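Local coordinates for protein aminomethyltransferase (Bartonella henselae, PDB 3GIR) that belongs to the aminomethyltransferase (glycine cleavage T-protein) family, in which a folate-binding domain is joined to a C-terminal barrel domain, at residues 119-127 with 152-160; 256-267 with 349-357. All blocks are in the same frame, centred on the assembly; numbering follows the deposited sequence.

Contact 1 (119-127 with 152-160)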
# COMPACT_ATOMS: atom_id res chain seq x y z
N LEU A 119 -8.56 5.53 -7.12
CA LEU A 119 -9.79 6.26 -7.26
C LEU A 119 -9.40 7.74 -7.42
O LEU A 119 -8.83 8.32 -6.52
CB LEU A 119 -10.62 6.03 -5.99
CG LEU A 119 -12.03 6.51 -6.04
CD1 LEU A 119 -12.94 5.66 -7.03
CD2 LEU A 119 -12.63 6.60 -4.57
N LEU A 120 -9.77 8.37 -8.53
CA LEU A 120 -9.40 9.78 -8.76
C LEU A 120 -10.59 10.66 -8.58
O LEU A 120 -11.74 10.24 -8.91
CB LEU A 120 -8.92 9.90 -10.18
CG LEU A 120 -7.73 9.11 -10.57
CD1 LEU A 120 -7.47 9.44 -12.04
CD2 LEU A 120 -6.49 9.36 -9.72
N ASN A 121 -10.34 11.87 -8.10
CA ASN A 121 -11.36 12.92 -8.17
C ASN A 121 -11.36 13.61 -9.52
O ASN A 121 -10.60 13.24 -10.41
CB ASN A 121 -11.23 13.89 -7.02
CG ASN A 121 -9.95 14.73 -7.05
OD1 ASN A 121 -9.39 14.98 -8.08
ND2 ASN A 121 -9.52 15.14 -5.87
N GLU A 122 -12.24 14.63 -9.67
CA GLU A 122 -12.47 15.29 -10.95
C GLU A 122 -11.22 16.02 -11.45
O GLU A 122 -11.05 16.16 -12.67
CB GLU A 122 -13.67 16.31 -10.90
N ARG A 123 -10.32 16.35 -10.53
CA ARG A 123 -9.05 17.02 -10.82
C ARG A 123 -7.87 16.07 -10.88
O ARG A 123 -6.70 16.46 -10.91
CB ARG A 123 -8.82 18.07 -9.74
CG ARG A 123 -9.95 19.14 -9.71
CD ARG A 123 -9.87 20.16 -8.58
NE ARG A 123 -9.57 19.60 -7.25
CZ ARG A 123 -10.29 18.69 -6.58
NH1 ARG A 123 -11.40 18.11 -7.08
NH2 ARG A 123 -9.87 18.33 -5.36
N ALA A 124 -8.21 14.79 -10.91
CA ALA A 124 -7.24 13.68 -10.98
C ALA A 124 -6.36 13.57 -9.76
O ALA A 124 -5.32 12.90 -9.81
CB ALA A 124 -6.38 13.67 -12.37
N GLY A 125 -6.78 14.16 -8.62
CA GLY A 125 -6.13 13.88 -7.35
C GLY A 125 -6.52 12.48 -6.88
O GLY A 125 -7.56 11.92 -7.25
N ILE A 126 -5.64 11.87 -6.09
CA ILE A 126 -5.82 10.49 -5.67
C ILE A 126 -6.61 10.42 -4.39
O ILE A 126 -6.12 10.71 -3.28
CB ILE A 126 -4.46 9.77 -5.54
CG1 ILE A 126 -3.74 9.66 -6.89
CG2 ILE A 126 -4.66 8.27 -4.99
CD1 ILE A 126 -2.26 9.29 -6.76
N LEU A 127 -7.89 10.02 -4.49
CA LEU A 127 -8.72 9.83 -3.29
C LEU A 127 -8.22 8.63 -2.44
O LEU A 127 -8.30 8.67 -1.22
CB LEU A 127 -10.18 9.54 -3.70
CG LEU A 127 -10.82 10.75 -4.42
CD1 LEU A 127 -12.18 10.41 -5.13
CD2 LEU A 127 -11.06 11.86 -3.32
N ASP A 152 -14.26 5.82 0.35
CA ASP A 152 -14.13 5.07 -0.90
C ASP A 152 -15.45 4.37 -1.18
O ASP A 152 -15.93 4.42 -2.30
CB ASP A 152 -13.07 3.97 -0.88
CG ASP A 152 -11.67 4.47 -0.80
OD1 ASP A 152 -11.39 5.68 -0.93
OD2 ASP A 152 -10.78 3.56 -0.57
N PHE A 153 -16.02 3.66 -0.20
CA PHE A 153 -17.28 2.97 -0.39
C PHE A 153 -18.39 3.95 -0.82
O PHE A 153 -19.09 3.70 -1.80
CB PHE A 153 -17.71 2.22 0.84
CG PHE A 153 -19.02 1.46 0.65
CD1 PHE A 153 -19.04 0.23 -0.02
CD2 PHE A 153 -20.18 2.00 1.10
CE1 PHE A 153 -20.25 -0.43 -0.18
CE2 PHE A 153 -21.38 1.33 0.90
CZ PHE A 153 -21.38 0.14 0.29
N ALA A 154 -18.47 5.10 -0.16
CA ALA A 154 -19.54 6.06 -0.51
C ALA A 154 -19.38 6.57 -1.95
O ALA A 154 -20.36 6.67 -2.69
CB ALA A 154 -19.56 7.17 0.49
N GLU A 155 -18.15 6.84 -2.35
CA GLU A 155 -17.89 7.34 -3.67
C GLU A 155 -18.09 6.27 -4.75
O GLU A 155 -18.68 6.55 -5.83
CB GLU A 155 -16.50 7.97 -3.76
CG GLU A 155 -16.19 8.52 -5.16
CD GLU A 155 -17.11 9.72 -5.58
OE1 GLU A 155 -17.61 10.45 -4.67
OE2 GLU A 155 -17.31 9.83 -6.83
N LEU A 156 -17.70 5.02 -4.47
CA LEU A 156 -17.93 3.95 -5.43
C LEU A 156 -19.43 3.72 -5.66
O LEU A 156 -19.86 3.53 -6.76
CB LEU A 156 -17.24 2.66 -4.92
CG LEU A 156 -15.72 2.64 -5.12
CD1 LEU A 156 -15.07 1.54 -4.27
CD2 LEU A 156 -15.27 2.42 -6.56
N GLU A 157 -20.18 3.77 -4.57
CA GLU A 157 -21.65 3.61 -4.59
C GLU A 157 -22.28 4.71 -5.46
O GLU A 157 -23.17 4.44 -6.28
CB GLU A 157 -22.19 3.74 -3.17
CG GLU A 157 -23.25 2.88 -2.82
CD GLU A 157 -23.65 2.96 -1.34
OE1 GLU A 157 -24.18 1.94 -0.91
OE2 GLU A 157 -23.46 4.02 -0.65
N LYS A 158 -21.81 5.95 -5.35
CA LYS A 158 -22.34 7.00 -6.22
C LYS A 158 -21.95 6.78 -7.67
O LYS A 158 -22.72 7.01 -8.56
CB LYS A 158 -21.88 8.39 -5.76
CG LYS A 158 -22.35 8.80 -4.36
CD LYS A 158 -21.68 10.11 -3.97
CE LYS A 158 -22.06 10.44 -2.55
NZ LYS A 158 -21.20 11.48 -1.89
N ARG A 159 -20.71 6.39 -7.95
CA ARG A 159 -20.31 6.12 -9.35
C ARG A 159 -21.03 4.91 -9.96
O ARG A 159 -21.07 4.75 -11.21
CB ARG A 159 -18.76 5.95 -9.43
CG ARG A 159 -18.01 7.24 -9.11
CD ARG A 159 -16.48 7.14 -9.18
NE ARG A 159 -15.91 8.34 -8.56
CZ ARG A 159 -14.66 8.72 -8.61
NH1 ARG A 159 -13.75 8.04 -9.32
NH2 ARG A 159 -14.34 9.79 -7.91
N ALA A 160 -21.56 4.04 -9.10
CA ALA A 160 -22.36 2.90 -9.50
C ALA A 160 -23.84 3.21 -9.74
O ALA A 160 -24.57 2.34 -10.19
CB ALA A 160 -22.22 1.74 -8.49
O HOH W 1 -11.16 7.46 -10.98
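Leu127 and Asp152 mark the closest backbone approach, CA to CA 7.6 Å, where the base of a β-hairpin meets helix 149-159. Further down the helix, Arg159 reaches the hairpin. Its extended chain, from CG to NE, carries the guanidinium to one carbonyl, which it meets end-on. NH2 donates to Leu120 O at 2.8 Å and NH1 donates to the same Leu120 O at 3.0 Å, both near the guanidinium plane. One turn back, Glu155 OE2 takes Arg159 NE at 2.7 Å on its anti lone pair, in a nearly straight salt bridge (164°). This limits rotation of the guanidinium. Arg159 NH1 also bonds to Ala101 O, and Tyr293 makes a cation-pi contact. The hairpin joins strands 114-120 and 126-136 of an antiparallel sheet, through a type I turn from Asn121 to Ala124. Asn121 OD1 receives Arg123 N at 3.0 Å, an Asx turn, and Gly125 N from the opposite face of its amide. With CG anti to the backbone N (chi1 -170°), Leu119 sends CD1 over one guanidinium face, 3.4 Å from Arg159 NH1. Leu119 CD1 also meets Leu156 CD2 at 4.0 Å. Leu119 CD2 packs instead against Glu155 CG and Asp152 OD1. Leu127 CD1 approaches Arg159 NH2 obliquely at 3.6 Å.

Contact 2 (256-267 with 349-357)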
# COMPACT_ATOMS: atom_id res chain seq x y z
N LEU A 256 8.71 1.49 3.00
CA LEU A 256 9.49 2.66 2.60
C LEU A 256 10.79 2.27 1.94
O LEU A 256 11.13 2.79 0.86
CB LEU A 256 9.67 3.57 3.82
CG LEU A 256 10.46 4.88 3.66
CD1 LEU A 256 9.98 5.63 2.39
CD2 LEU A 256 10.44 5.69 4.97
N GLU A 257 11.49 1.28 2.47
CA GLU A 257 12.65 0.64 1.74
C GLU A 257 12.29 0.16 0.33
O GLU A 257 13.07 0.24 -0.60
CB GLU A 257 13.24 -0.50 2.55
CG GLU A 257 14.10 -0.10 3.66
CD GLU A 257 14.75 -1.27 4.34
OE1 GLU A 257 14.29 -2.41 4.10
OE2 GLU A 257 15.69 -1.07 5.14
N ALA A 258 11.09 -0.43 0.19
CA ALA A 258 10.56 -0.95 -1.08
C ALA A 258 10.05 0.12 -2.06
O ALA A 258 9.61 -0.20 -3.13
CB ALA A 258 9.45 -2.04 -0.86
N GLY A 259 10.09 1.36 -1.65
CA GLY A 259 9.62 2.46 -2.44
C GLY A 259 8.13 2.63 -2.62
O GLY A 259 7.67 3.26 -3.61
N LEU A 260 7.35 2.04 -1.71
CA LEU A 260 5.91 2.00 -1.86
C LEU A 260 5.25 3.16 -1.21
O LEU A 260 5.62 3.54 -0.11
CB LEU A 260 5.37 0.68 -1.31
CG LEU A 260 6.08 -0.58 -1.82
CD1 LEU A 260 5.57 -1.85 -1.10
CD2 LEU A 260 5.86 -0.64 -3.30
N CYS A 261 4.23 3.70 -1.85
CA CYS A 261 3.51 4.87 -1.28
C CYS A 261 2.57 4.51 -0.15
O CYS A 261 1.94 3.43 -0.15
CB CYS A 261 2.68 5.56 -2.33
SG CYS A 261 3.71 6.43 -3.53
N LEU A 262 2.40 5.46 0.77
CA LEU A 262 1.39 5.37 1.81
C LEU A 262 0.39 6.51 1.58
O LEU A 262 0.75 7.70 1.70
CB LEU A 262 2.00 5.36 3.21
CG LEU A 262 0.95 5.53 4.31
CD1 LEU A 262 0.11 4.25 4.28
CD2 LEU A 262 1.63 5.74 5.66
N HIS A 263 -0.88 6.19 1.31
CA HIS A 263 -1.83 7.23 1.12
C HIS A 263 -2.07 7.96 2.44
O HIS A 263 -2.10 7.39 3.52
CB HIS A 263 -3.14 6.69 0.56
CG HIS A 263 -4.04 7.76 0.03
ND1 HIS A 263 -4.83 8.51 0.86
CD2 HIS A 263 -4.22 8.25 -1.22
CE1 HIS A 263 -5.49 9.41 0.15
NE2 HIS A 263 -5.14 9.28 -1.12
N GLY A 264 -2.11 9.29 2.32
CA GLY A 264 -2.16 10.18 3.49
C GLY A 264 -0.80 10.76 3.86
O GLY A 264 -0.72 11.76 4.59
N ASN A 265 0.26 10.16 3.33
CA ASN A 265 1.64 10.64 3.47
C ASN A 265 2.15 11.05 2.11
O ASN A 265 2.22 12.24 1.77
CB ASN A 265 2.57 9.57 4.02
CG ASN A 265 2.52 9.45 5.55
OD1 ASN A 265 1.44 9.54 6.16
ND2 ASN A 265 3.66 9.16 6.16
N ASP A 266 2.44 10.06 1.29
CA ASP A 266 3.08 10.30 0.01
C ASP A 266 2.18 10.61 -1.15
O ASP A 266 2.65 11.06 -2.17
CB ASP A 266 3.90 9.08 -0.36
CG ASP A 266 4.69 8.56 0.81
OD1 ASP A 266 5.54 9.29 1.40
OD2 ASP A 266 4.39 7.40 1.19
N ILE A 267 0.91 10.24 -1.04
CA ILE A 267 -0.11 10.57 -2.02
C ILE A 267 -1.31 11.02 -1.24
O ILE A 267 -1.60 10.47 -0.16
CB ILE A 267 -0.39 9.42 -2.97
CG1 ILE A 267 -0.64 8.10 -2.24
CG2 ILE A 267 0.80 9.26 -3.96
CD1 ILE A 267 -0.96 6.90 -3.20
N GLY A 349 20.47 2.46 7.06
CA GLY A 349 20.51 3.89 7.29
C GLY A 349 19.16 4.53 7.04
O GLY A 349 18.23 3.83 6.66
N PRO A 350 19.04 5.83 7.31
CA PRO A 350 17.78 6.57 7.06
C PRO A 350 17.35 6.49 5.59
O PRO A 350 18.22 6.54 4.67
CB PRO A 350 18.11 8.00 7.48
CG PRO A 350 19.32 7.90 8.22
CD PRO A 350 20.06 6.72 7.89
N VAL A 351 16.05 6.32 5.39
CA VAL A 351 15.37 6.31 4.12
C VAL A 351 14.21 7.28 4.24
O VAL A 351 13.71 7.57 5.35
CB VAL A 351 14.92 4.89 3.75
CG1 VAL A 351 16.20 4.01 3.67
CG2 VAL A 351 14.01 4.28 4.80
N ALA A 352 13.86 7.93 3.16
CA ALA A 352 12.75 8.81 3.09
C ALA A 352 12.21 9.00 1.69
O ALA A 352 12.81 8.55 0.71
CB ALA A 352 13.28 10.24 3.60
N MET A 353 11.02 9.62 1.62
CA MET A 353 10.43 9.99 0.33
C MET A 353 9.81 11.34 0.53
O MET A 353 9.48 11.75 1.65
CB MET A 353 9.37 9.00 -0.18
CG MET A 353 9.92 7.74 -0.68
SD MET A 353 8.70 6.71 -1.56
CE MET A 353 7.22 7.11 -0.65
N GLY A 354 9.65 12.10 -0.56
CA GLY A 354 9.06 13.42 -0.39
C GLY A 354 8.84 14.06 -1.74
O GLY A 354 8.97 13.38 -2.79
N TYR A 355 8.51 15.32 -1.74
CA TYR A 355 8.22 16.12 -2.93
C TYR A 355 9.20 17.22 -3.07
O TYR A 355 9.48 17.94 -2.13
CB TYR A 355 6.80 16.70 -2.95
CG TYR A 355 5.77 15.63 -3.31
CD1 TYR A 355 5.38 15.40 -4.61
CD2 TYR A 355 5.24 14.80 -2.32
CE1 TYR A 355 4.48 14.43 -4.94
CE2 TYR A 355 4.32 13.80 -2.67
CZ TYR A 355 3.97 13.62 -3.97
OH TYR A 355 3.09 12.59 -4.37
N VAL A 356 9.69 17.39 -4.31
CA VAL A 356 10.56 18.51 -4.71
C VAL A 356 10.01 19.00 -6.06
O VAL A 356 9.36 18.28 -6.81
CB VAL A 356 12.03 18.10 -4.77
CG1 VAL A 356 12.58 17.67 -3.37
CG2 VAL A 356 12.29 17.03 -5.88
N PRO A 357 10.36 20.25 -6.45
CA PRO A 357 9.96 20.68 -7.76
C PRO A 357 10.72 19.94 -8.83
O PRO A 357 11.80 19.37 -8.58
CB PRO A 357 10.32 22.19 -7.74
CG PRO A 357 10.55 22.53 -6.31
CD PRO A 357 11.13 21.27 -5.75
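Asp266, which lies against Met353, has its OD1 gripped by two hydroxyl groups, Ser340 OG and Thr339 OG1. Both come from strand 334-344, which pairs with strand 349-356 through backbone bonds to Met353. The other oxygen, Asp266 OD2, turns back to its own part of the chain. It accepts Leu262 N at 2.8 Å on its anti lone pair, with an angle of 159°, and forms a salt bridge with Arg255. The carboxylate is thus held by the loop, the preceding helix and the sheet, an environment that would be expected to stabilise its negative charge. Tyr355 OH donates to Asp266 O at 2.7 Å, nearly along the C=O axis, and that oxygen sits at the ring edge, in plane. With CG anti to the carbonyl carbon (chi1 -76°), the tyrosine ring extends across to the loop. Toward the other end of the strand the packing is apolar. Leu256 CG meets Val351 CG2 at 3.8 Å. Met353 has two modelled conformers, so the close fit of its side chain is doubtful; in the one given, Leu256 CD1 lies 3.7 Å from Met353 CG. Helix 248-257 ends in a Schellman motif, with Gly259 at positive phi and two bonds back into the last turn. The whole is an interdomain seam, with a helix end and loop of the folate-binding domain laid on an antiparallel strand of the T-protein C-terminal barrel domain.

How the contacts relate
The two contacts come in series along the chain: contact 1 closes at residue 160 before contact 2 opens at 256. Their centres are about 23 Å apart. Contact 1 lies within the folate-binding domain and joins a hairpin of the five-stranded antiparallel sheet to helix 149-159. Contact 2 links that domain to the C-terminal barrel domain through strand 349-356. They meet where the loop that follows helix 248-257 comes down on the hairpin. His263 NE2 lies 2.8 Å from Ile126 O, a probable hydrogen bond, and Ile267 CG2 packs on Ile126 CD1 at 4.2 Å. One loop therefore touches both the hairpin of contact 1 and the barrel strand of contact 2.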